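Local atomic coordinates of heat-inducible transcription repressor HrcA (Thermotoga maritima, PDB entry 1STZ), a protein that probably represses the class I heat shock operons grpE-dnaK-dnaJ and groELS, acting as a DNA-binding negative regulator of transcription. Residues A[25-30]-A[85-90]; A[273-278]-A[312-317]; A[292-295]-A[300-303]. All blocks are in the same frame, centred on the assembly; numbering follows the deposited sequence.

Contact 1 (A[25-30]-A[85-90]); sequences CIVREY and RFYYEE
Val-27 and Tyr-87 form a buried apolar helix-helix contact in the N-terminal part of the chain, where the first long helix, 17-33, meets helix 81-94. The three helices of residues 17-64, followed by the short antiparallel strand pair 68-69 and 78-79, are consistent with a winged-helix DNA-binding domain, and helix 81-94 follows directly on this strand pair, the probable wing. The principle illustrated is that one aromatic residue can carry most of a small interface. The two backbones are closest where these residues face each other, with 6.7 Å between Val-27 CA and Tyr-87 CA. Only one valine branch goes deep: Val-27 CG1 lies 3.4 Å from Tyr-87 CG and is equally close to the CB of the same tyrosine, a tight fit at the root of the ring. It reaches there because CG1 extends opposite the valine nitrogen (chi1 178°), whereas CG2 only grazes the tyrosine CB. Further out along the ring, Tyr-87 CE1 passes 4.1 Å from Arg-28 CB, and the hydroxyl oxygen ends loosely above one face of the Arg-28 guanidinium, on the more exposed side of the interface. Replacing Tyr-87 with an alanine would probably open a gap beside Val-27 CG1 and leave Arg-28 CB without its aromatic neighbour. On helix 81-94 itself, the carboxylate oxygen OE2 of Glu-89 pairs with NH1 of Arg-85 at 2.9 Å, in the guanidinium plane, and Glu-90 CG sits over one face of the Phe-86 ring. Around the pair, Tyr-87 also meets the ring of Tyr-24 and touches Ile-31, both on helix 17-33; Val-27 rests on Pro-79 of strand 78-79, and Tyr-88 is turned to helix 314-334.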
loop_
_atom_site.group_PDB
_atom_site.type_symbol
_atom_site.label_atom_id
_atom_site.label_comp_id
_atom_site.label_asym_id
_atom_site.label_seq_id
_atom_site.Cartn_x
_atom_site.Cartn_y
_atom_site.Cartn_z
ATOM N N CYS A 25 3.915 -25.314 21.285
ATOM C CA CYS A 25 3.771 -25.909 19.953
ATOM C C CYS A 25 2.330 -26.318 19.663
ATOM O O CYS A 25 1.846 -26.091 18.561
ATOM C CB CYS A 25 4.711 -27.098 19.763
ATOM S SG CYS A 25 6.390 -26.561 19.384
ATOM N N ILE A 26 1.662 -26.911 20.651
ATOM C CA ILE A 26 0.271 -27.324 20.518
ATOM C C ILE A 26 -0.606 -26.138 20.113
ATOM O O ILE A 26 -1.354 -26.223 19.148
ATOM C CB ILE A 26 -0.241 -27.953 21.851
ATOM C CG1 ILE A 26 0.344 -29.356 22.034
ATOM C CG2 ILE A 26 -1.771 -28.015 21.901
ATOM C CD1 ILE A 26 0.367 -29.840 23.465
ATOM N N VAL A 27 -0.495 -25.037 20.850
ATOM C CA VAL A 27 -1.291 -23.840 20.593
ATOM C C VAL A 27 -0.970 -23.248 19.230
ATOM O O VAL A 27 -1.867 -22.886 18.485
ATOM C CB VAL A 27 -1.083 -22.765 21.683
ATOM C CG1 VAL A 27 -1.892 -21.529 21.365
ATOM C CG2 VAL A 27 -1.510 -23.297 23.045
ATOM N N ARG A 28 0.308 -23.181 18.889
ATOM C CA ARG A 28 0.732 -22.662 17.600
ATOM C C ARG A 28 0.192 -23.533 16.471
ATOM O O ARG A 28 -0.304 -23.034 15.464
ATOM C CB ARG A 28 2.266 -22.634 17.539
ATOM C CG ARG A 28 2.834 -21.917 16.340
ATOM C CD ARG A 28 4.273 -22.288 16.046
ATOM N NE ARG A 28 5.236 -21.417 16.727
ATOM C CZ ARG A 28 5.510 -20.161 16.368
ATOM N NH1 ARG A 28 4.873 -19.594 15.345
ATOM N NH2 ARG A 28 6.421 -19.454 17.042
ATOM N N GLU A 29 0.293 -24.844 16.645
ATOM C CA GLU A 29 -0.251 -25.781 15.676
ATOM C C GLU A 29 -1.777 -25.693 15.591
ATOM O O GLU A 29 -2.334 -25.817 14.514
ATOM C CB GLU A 29 0.187 -27.213 16.004
ATOM C CG GLU A 29 -0.256 -28.267 15.000
ATOM C CD GLU A 29 0.269 -28.033 13.595
ATOM O OE1 GLU A 29 -0.241 -28.679 12.656
ATOM O OE2 GLU A 29 1.189 -27.205 13.424
ATOM N N TYR A 30 -2.448 -25.452 16.710
ATOM C CA TYR A 30 -3.916 -25.403 16.709
ATOM C C TYR A 30 -4.434 -24.170 15.972
ATOM O O TYR A 30 -5.400 -24.250 15.219
ATOM C CB TYR A 30 -4.460 -25.401 18.133
ATOM C CG TYR A 30 -5.961 -25.258 18.220
ATOM C CD1 TYR A 30 -6.806 -26.242 17.724
ATOM C CD2 TYR A 30 -6.534 -24.138 18.810
ATOM C CE1 TYR A 30 -8.196 -26.115 17.806
ATOM C CE2 TYR A 30 -7.907 -24.002 18.903
ATOM C CZ TYR A 30 -8.731 -24.984 18.395
ATOM O OH TYR A 30 -10.085 -24.822 18.495
ATOM N N ARG A 85 -3.922 -18.008 26.770
ATOM C CA ARG A 85 -3.295 -16.929 27.535
ATOM C C ARG A 85 -1.821 -17.220 27.723
ATOM O O ARG A 85 -1.004 -16.340 27.558
ATOM C CB ARG A 85 -3.988 -16.745 28.883
ATOM C CG ARG A 85 -3.285 -15.867 29.936
ATOM C CD ARG A 85 -2.931 -14.445 29.535
ATOM N NE ARG A 85 -4.102 -13.635 29.225
ATOM C CZ ARG A 85 -4.063 -12.361 28.876
ATOM N NH1 ARG A 85 -2.916 -11.693 28.801
ATOM N NH2 ARG A 85 -5.189 -11.731 28.624
ATOM N N PHE A 86 -1.481 -18.464 28.044
ATOM C CA PHE A 86 -0.078 -18.841 28.217
ATOM C C PHE A 86 0.679 -18.565 26.926
ATOM O O PHE A 86 1.742 -17.984 26.956
ATOM C CB PHE A 86 0.050 -20.320 28.596
ATOM C CG PHE A 86 1.473 -20.820 28.598
ATOM C CD1 PHE A 86 2.250 -20.711 29.735
ATOM C CD2 PHE A 86 2.034 -21.367 27.447
ATOM C CE1 PHE A 86 3.573 -21.164 29.737
ATOM C CE2 PHE A 86 3.339 -21.830 27.444
ATOM C CZ PHE A 86 4.110 -21.725 28.587
ATOM N N TYR A 87 0.099 -18.964 25.792
ATOM C CA TYR A 87 0.734 -18.771 24.483
ATOM C C TYR A 87 0.983 -17.293 24.220
ATOM O O TYR A 87 2.096 -16.907 23.902
ATOM C CB TYR A 87 -0.123 -19.366 23.370
ATOM C CG TYR A 87 0.350 -19.058 21.972
ATOM C CD1 TYR A 87 1.370 -19.796 21.378
ATOM C CD2 TYR A 87 -0.237 -18.036 21.228
ATOM C CE1 TYR A 87 1.809 -19.508 20.074
ATOM C CE2 TYR A 87 0.182 -17.746 19.932
ATOM C CZ TYR A 87 1.202 -18.485 19.357
ATOM O OH TYR A 87 1.617 -18.189 18.067
ATOM N N TYR A 88 -0.047 -16.468 24.386
ATOM C CA TYR A 88 0.076 -15.014 24.206
ATOM C C TYR A 88 1.194 -14.390 25.058
ATOM O O TYR A 88 1.967 -13.571 24.553
ATOM C CB TYR A 88 -1.253 -14.318 24.526
ATOM C CG TYR A 88 -1.218 -12.808 24.467
ATOM C CD1 TYR A 88 -1.205 -12.139 23.255
ATOM C CD2 TYR A 88 -1.203 -12.051 25.626
ATOM C CE1 TYR A 88 -1.150 -10.738 23.203
ATOM C CE2 TYR A 88 -1.175 -10.670 25.589
ATOM C CZ TYR A 88 -1.150 -10.015 24.375
ATOM O OH TYR A 88 -1.114 -8.641 24.340
ATOM N N GLU A 89 1.252 -14.746 26.338
ATOM C CA GLU A 89 2.271 -14.206 27.241
ATOM C C GLU A 89 3.685 -14.554 26.774
ATOM O O GLU A 89 4.592 -13.741 26.889
ATOM C CB GLU A 89 2.077 -14.728 28.671
ATOM C CG GLU A 89 0.847 -14.188 29.395
ATOM C CD GLU A 89 0.905 -12.688 29.603
ATOM O OE1 GLU A 89 1.948 -12.176 30.081
ATOM O OE2 GLU A 89 -0.094 -12.009 29.293
ATOM N N GLU A 90 3.864 -15.762 26.249
ATOM C CA GLU A 90 5.168 -16.198 25.763
ATOM C C GLU A 90 5.547 -15.502 24.457
ATOM O O GLU A 90 6.717 -15.196 24.252
ATOM C CB GLU A 90 5.212 -17.720 25.589
ATOM C CG GLU A 90 5.256 -18.486 26.915
ATOM C CD GLU A 90 6.558 -18.290 27.698
ATOM O OE1 GLU A 90 7.619 -17.997 27.078
ATOM O OE2 GLU A 90 6.522 -18.438 28.947
#

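Contact 2 (A[273-278]-A[312-317]); sequences VRIGRE and TKYDRN
Tyr-314, in the first turn of the C-terminal helix 314-334, reaches Ile-275 and Val-273 on strand 272-275, an outermost strand of the five-stranded antiparallel sheet in the C-terminal, GAF-clan part of the protein. It is a good example of a long aromatic spanning backbones that stay far apart, Val-273 CA and Tyr-314 CA, the nearest pair, being 9.1 Å from each other. At the root, Tyr-314 CB packs against Tyr-88 of helix 81-94. The ring leaves CB opposite the carbonyl carbon (chi1 -74°), which carries it across to the strand, and Thr-312 CG2 sits over the centre of one face, 3.8 Å above the plane. Val-273 CG2 comes up at the ring edge, 4.3 Å from Tyr-314 CE2. Ile-275 CD1 lies 3.7 Å from Tyr-314 CE2. CZ still touches the isoleucine, and the Tyr-314 OH ends 3.6 Å from Ile-275 CG2, its polar need met by a hydrogen bond with Lys-310 O. Ile-275, coming from the opposite direction, thus lays CG1, CG2 and CD1 against the phenol end, CD1 meeting the ring obliquely. Its backbone is held in turn from the following bend: Ile-275 N donates to Glu-278 OE2 over 2.8 Å, nearly straight at 169°, entering from above the carboxylate plane.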
loop_
_atom_site.group_PDB
_atom_site.type_symbol
_atom_site.label_atom_id
_atom_site.label_comp_id
_atom_site.label_asym_id
_atom_site.label_seq_id
_atom_site.Cartn_x
_atom_site.Cartn_y
_atom_site.Cartn_z
ATOM N N VAL A 273 -5.223 -7.805 25.832
ATOM C CA VAL A 273 -6.149 -8.729 25.200
ATOM C C VAL A 273 -6.990 -9.427 26.264
ATOM O O VAL A 273 -6.513 -9.698 27.348
ATOM C CB VAL A 273 -5.407 -9.770 24.292
ATOM C CG1 VAL A 273 -4.661 -10.826 25.132
ATOM C CG2 VAL A 273 -6.377 -10.428 23.357
ATOM N N ARG A 274 -8.257 -9.638 25.970
ATOM C CA ARG A 274 -9.143 -10.453 26.797
ATOM C C ARG A 274 -9.563 -11.643 25.931
ATOM O O ARG A 274 -10.137 -11.451 24.868
ATOM C CB ARG A 274 -10.353 -9.656 27.267
ATOM C CG ARG A 274 -9.958 -8.640 28.343
ATOM C CD ARG A 274 -11.125 -7.853 28.880
ATOM N NE ARG A 274 -10.757 -6.980 29.977
ATOM C CZ ARG A 274 -10.562 -7.365 31.236
ATOM N NH1 ARG A 274 -10.717 -8.633 31.625
ATOM N NH2 ARG A 274 -10.218 -6.449 32.126
ATOM N N ILE A 275 -9.222 -12.845 26.385
ATOM C CA ILE A 275 -9.448 -14.083 25.651
ATOM C C ILE A 275 -10.582 -14.858 26.305
ATOM O O ILE A 275 -10.552 -15.124 27.504
ATOM C CB ILE A 275 -8.124 -14.931 25.625
ATOM C CG1 ILE A 275 -7.027 -14.182 24.881
ATOM C CG2 ILE A 275 -8.349 -16.278 24.968
ATOM C CD1 ILE A 275 -5.625 -14.665 25.166
ATOM N N GLY A 276 -11.583 -15.212 25.510
ATOM C CA GLY A 276 -12.677 -16.067 25.953
ATOM C C GLY A 276 -13.371 -15.628 27.235
ATOM O O GLY A 276 -14.000 -14.574 27.297
ATOM N N ARG A 277 -13.240 -16.431 28.280
ATOM C CA ARG A 277 -13.850 -16.107 29.561
ATOM C C ARG A 277 -13.394 -14.768 30.170
ATOM O O ARG A 277 -14.096 -14.192 31.001
ATOM C CB ARG A 277 -13.643 -17.239 30.571
ATOM C CG ARG A 277 -12.292 -17.946 30.529
ATOM C CD ARG A 277 -11.127 -17.126 31.059
ATOM N NE ARG A 277 -9.879 -17.896 31.166
ATOM C CZ ARG A 277 -9.564 -18.720 32.154
ATOM N NH1 ARG A 277 -10.411 -18.939 33.176
ATOM N NH2 ARG A 277 -8.380 -19.336 32.124
ATOM N N GLU A 278 -12.225 -14.283 29.766
ATOM C CA GLU A 278 -11.704 -13.005 30.267
ATOM C C GLU A 278 -12.597 -11.817 29.847
ATOM O O GLU A 278 -12.606 -10.789 30.513
ATOM C CB GLU A 278 -10.257 -12.790 29.832
ATOM C CG GLU A 278 -9.238 -13.799 30.404
ATOM C CD GLU A 278 -7.872 -13.744 29.704
ATOM O OE1 GLU A 278 -6.957 -14.517 30.065
ATOM O OE2 GLU A 278 -7.694 -12.912 28.780
ATOM N N THR A 312 -6.642 -17.429 16.733
ATOM C CA THR A 312 -6.112 -16.382 15.868
ATOM C C THR A 312 -4.622 -16.202 16.087
ATOM O O THR A 312 -4.059 -16.682 17.080
ATOM C CB THR A 312 -6.884 -15.057 16.137
ATOM O OG1 THR A 312 -6.471 -14.028 15.228
ATOM C CG2 THR A 312 -6.567 -14.479 17.526
ATOM N N LYS A 313 -3.979 -15.504 15.174
ATOM C CA LYS A 313 -2.547 -15.250 15.273
ATOM C C LYS A 313 -2.272 -14.073 16.203
ATOM O O LYS A 313 -2.220 -12.931 15.746
ATOM C CB LYS A 313 -1.994 -14.976 13.874
ATOM C CG LYS A 313 -2.109 -16.185 12.928
ATOM C CD LYS A 313 -1.555 -15.866 11.551
ATOM C CE LYS A 313 -1.136 -17.129 10.785
ATOM N NZ LYS A 313 -0.551 -16.786 9.448
ATOM N N TYR A 314 -2.103 -14.357 17.503
ATOM C CA TYR A 314 -2.010 -13.329 18.530
ATOM C C TYR A 314 -0.842 -12.351 18.334
ATOM O O TYR A 314 -1.005 -11.161 18.558
ATOM C CB TYR A 314 -1.954 -13.951 19.939
ATOM C CG TYR A 314 -3.306 -14.498 20.396
ATOM C CD1 TYR A 314 -3.674 -15.822 20.146
ATOM C CD2 TYR A 314 -4.213 -13.680 21.063
ATOM C CE1 TYR A 314 -4.925 -16.318 20.559
ATOM C CE2 TYR A 314 -5.446 -14.153 21.477
ATOM C CZ TYR A 314 -5.800 -15.466 21.216
ATOM O OH TYR A 314 -7.033 -15.881 21.624
ATOM N N ASP A 315 0.311 -12.849 17.913
ATOM C CA ASP A 315 1.511 -12.019 17.754
ATOM C C ASP A 315 1.277 -11.033 16.616
ATOM O O ASP A 315 1.574 -9.863 16.735
ATOM C CB ASP A 315 2.728 -12.900 17.449
ATOM C CG ASP A 315 4.063 -12.241 17.787
ATOM O OD1 ASP A 315 4.189 -11.001 17.807
ATOM O OD2 ASP A 315 5.086 -12.922 18.019
ATOM N N ARG A 316 0.727 -11.514 15.517
ATOM C CA ARG A 316 0.403 -10.635 14.390
ATOM C C ARG A 316 -0.599 -9.569 14.841
ATOM O O ARG A 316 -0.392 -8.387 14.588
ATOM C CB ARG A 316 -0.116 -11.447 13.196
ATOM C CG ARG A 316 -0.581 -10.636 11.990
ATOM C CD ARG A 316 -1.629 -11.338 11.121
ATOM N NE ARG A 316 -2.829 -11.719 11.873
ATOM C CZ ARG A 316 -3.793 -12.537 11.438
ATOM N NH1 ARG A 316 -3.726 -13.090 10.242
ATOM N NH2 ARG A 316 -4.828 -12.823 12.220
ATOM N N ASN A 317 -1.640 -9.982 15.554
ATOM C CA ASN A 317 -2.707 -9.062 15.948
ATOM C C ASN A 317 -2.217 -7.975 16.908
ATOM O O ASN A 317 -2.627 -6.816 16.801
ATOM C CB ASN A 317 -3.892 -9.799 16.585
ATOM C CG ASN A 317 -4.602 -10.722 15.623
ATOM O OD1 ASN A 317 -4.316 -10.752 14.431
ATOM N ND2 ASN A 317 -5.526 -11.501 16.148
#

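Contact 3 (A[292-295]-A[300-303]); sequences GKYF and PIGS
Opposite Tyr-294, a classic beta bulge formed by Ile-301 and Gly-302 interrupts the antiparallel pairing of strands 287-296 and 299-309, whose two short segments run at 145° to each other. Two backbone bonds define it: Tyr-294 N donates to Gly-302 O at 3.0 Å, and Ile-301 N to Tyr-294 O at 2.9 Å. The extra residue shifts the register, and Phe-295 then pairs with Pro-300. With chi1 at 67°, the Tyr-294 ring is placed between its own nitrogen and carbonyl carbon and folds over the partner strand, where one face looks onto Gly-302 N, 3.8 Å from the plane and toward the rim. The ring lies so close over Gly-302 that a CB there would be only 3.0 Å from Tyr-294 CE2, consistent with glycine at this position. The same ring brings CE1 to 3.7 Å from Ile-301 CG2, the two side chains crossing at nearly a right angle. On the reverse face, Lys-293 runs alongside Pro-300, with Lys-293 CD 3.6 Å from Pro-300 CB. Phe-295 CE2 approaches Pro-300 CB at 4.0 Å. Beyond the hairpin, the Tyr-294 side chain touches Leu-325 and Leu-328 and its ring meets that of Phe-332, all on helix 314-334, and its hydroxyl bonds to Glu-138 O; Ser-303, through its backbone, joins the hairpin to strand 134-138.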
loop_
_atom_site.group_PDB
_atom_site.type_symbol
_atom_site.label_atom_id
_atom_site.label_comp_id
_atom_site.label_asym_id
_atom_site.label_seq_id
_atom_site.Cartn_x
_atom_site.Cartn_y
_atom_site.Cartn_z
ATOM N N GLY A 292 -7.451 -0.738 23.521
ATOM C CA GLY A 292 -6.500 0.304 23.868
ATOM C C GLY A 292 -7.095 1.663 23.511
ATOM O O GLY A 292 -8.157 1.740 22.905
ATOM N N LYS A 293 -6.412 2.735 23.871
ATOM C CA LYS A 293 -6.873 4.076 23.548
ATOM C C LYS A 293 -5.877 4.784 22.657
ATOM O O LYS A 293 -4.692 4.493 22.704
ATOM C CB LYS A 293 -7.072 4.883 24.816
ATOM C CG LYS A 293 -8.004 4.251 25.823
ATOM C CD LYS A 293 -8.389 5.248 26.891
ATOM C CE LYS A 293 -9.172 4.618 28.017
ATOM N NZ LYS A 293 -8.269 3.940 28.968
ATOM N N TYR A 294 -6.375 5.712 21.849
ATOM C CA TYR A 294 -5.540 6.668 21.141
ATOM C C TYR A 294 -5.686 8.025 21.839
ATOM O O TYR A 294 -6.734 8.317 22.425
ATOM C CB TYR A 294 -5.870 6.715 19.634
ATOM C CG TYR A 294 -7.217 7.264 19.240
ATOM C CD1 TYR A 294 -7.347 8.541 18.702
ATOM C CD2 TYR A 294 -8.350 6.486 19.325
ATOM C CE1 TYR A 294 -8.592 9.040 18.332
ATOM C CE2 TYR A 294 -9.600 6.977 18.960
ATOM C CZ TYR A 294 -9.719 8.238 18.457
ATOM O OH TYR A 294 -10.976 8.699 18.090
ATOM N N PHE A 295 -4.619 8.815 21.795
ATOM C CA PHE A 295 -4.464 9.987 22.632
ATOM C C PHE A 295 -4.123 11.240 21.834
ATOM O O PHE A 295 -3.483 11.187 20.788
ATOM C CB PHE A 295 -3.303 9.786 23.625
ATOM C CG PHE A 295 -3.535 8.713 24.659
ATOM C CD1 PHE A 295 -3.350 7.383 24.342
ATOM C CD2 PHE A 295 -3.898 9.048 25.953
ATOM C CE1 PHE A 295 -3.560 6.385 25.298
ATOM C CE2 PHE A 295 -4.090 8.075 26.914
ATOM C CZ PHE A 295 -3.919 6.735 26.591
ATOM N N PRO A 300 -6.816 10.909 26.547
ATOM C CA PRO A 300 -7.428 9.887 25.688
ATOM C C PRO A 300 -8.564 10.491 24.862
ATOM O O PRO A 300 -9.409 11.173 25.417
ATOM C CB PRO A 300 -7.985 8.845 26.669
ATOM C CG PRO A 300 -7.708 9.321 28.024
ATOM C CD PRO A 300 -7.093 10.674 27.969
ATOM N N ILE A 301 -8.558 10.269 23.564
ATOM C CA ILE A 301 -9.625 10.748 22.693
ATOM C C ILE A 301 -10.722 9.697 22.500
ATOM O O ILE A 301 -11.908 10.042 22.438
ATOM C CB ILE A 301 -9.059 11.159 21.348
ATOM C CG1 ILE A 301 -8.007 12.263 21.506
ATOM C CG2 ILE A 301 -10.172 11.641 20.418
ATOM C CD1 ILE A 301 -8.463 13.434 22.387
ATOM N N GLY A 302 -10.314 8.431 22.393
ATOM C CA GLY A 302 -11.242 7.318 22.240
ATOM C C GLY A 302 -10.573 5.960 22.419
ATOM O O GLY A 302 -9.351 5.854 22.465
ATOM N N SER A 303 -11.392 4.929 22.527
ATOM C CA SER A 303 -10.939 3.551 22.561
ATOM C C SER A 303 -11.066 2.855 21.193
ATOM O O SER A 303 -11.916 3.205 20.361
ATOM C CB SER A 303 -11.732 2.793 23.619
ATOM O OG SER A 303 -11.488 3.378 24.891
#

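Overall arrangement
Along the chain, contact 1 is complete before contact 2 begins, and contact 3 falls between the two halves of contact 2. Contacts 1 and 2, with centres 10 Å apart, touch directly: Arg-85 NH2 forms a salt bridge with Glu-278 OE2 at 2.8 Å, and Tyr-88 CE2 packs 3.5 Å from Val-273 CG1. Helix 81-94 therefore joins the probable DNA-binding region to the C-terminal domain. Contacts 2 and 3, about 20 Å apart between centres, share the five-stranded sheet and helix 314-334, which meets strand 272-275 at its start and the hairpin near its end. Contact 3 lies about 29 Å from contact 1, centre to centre.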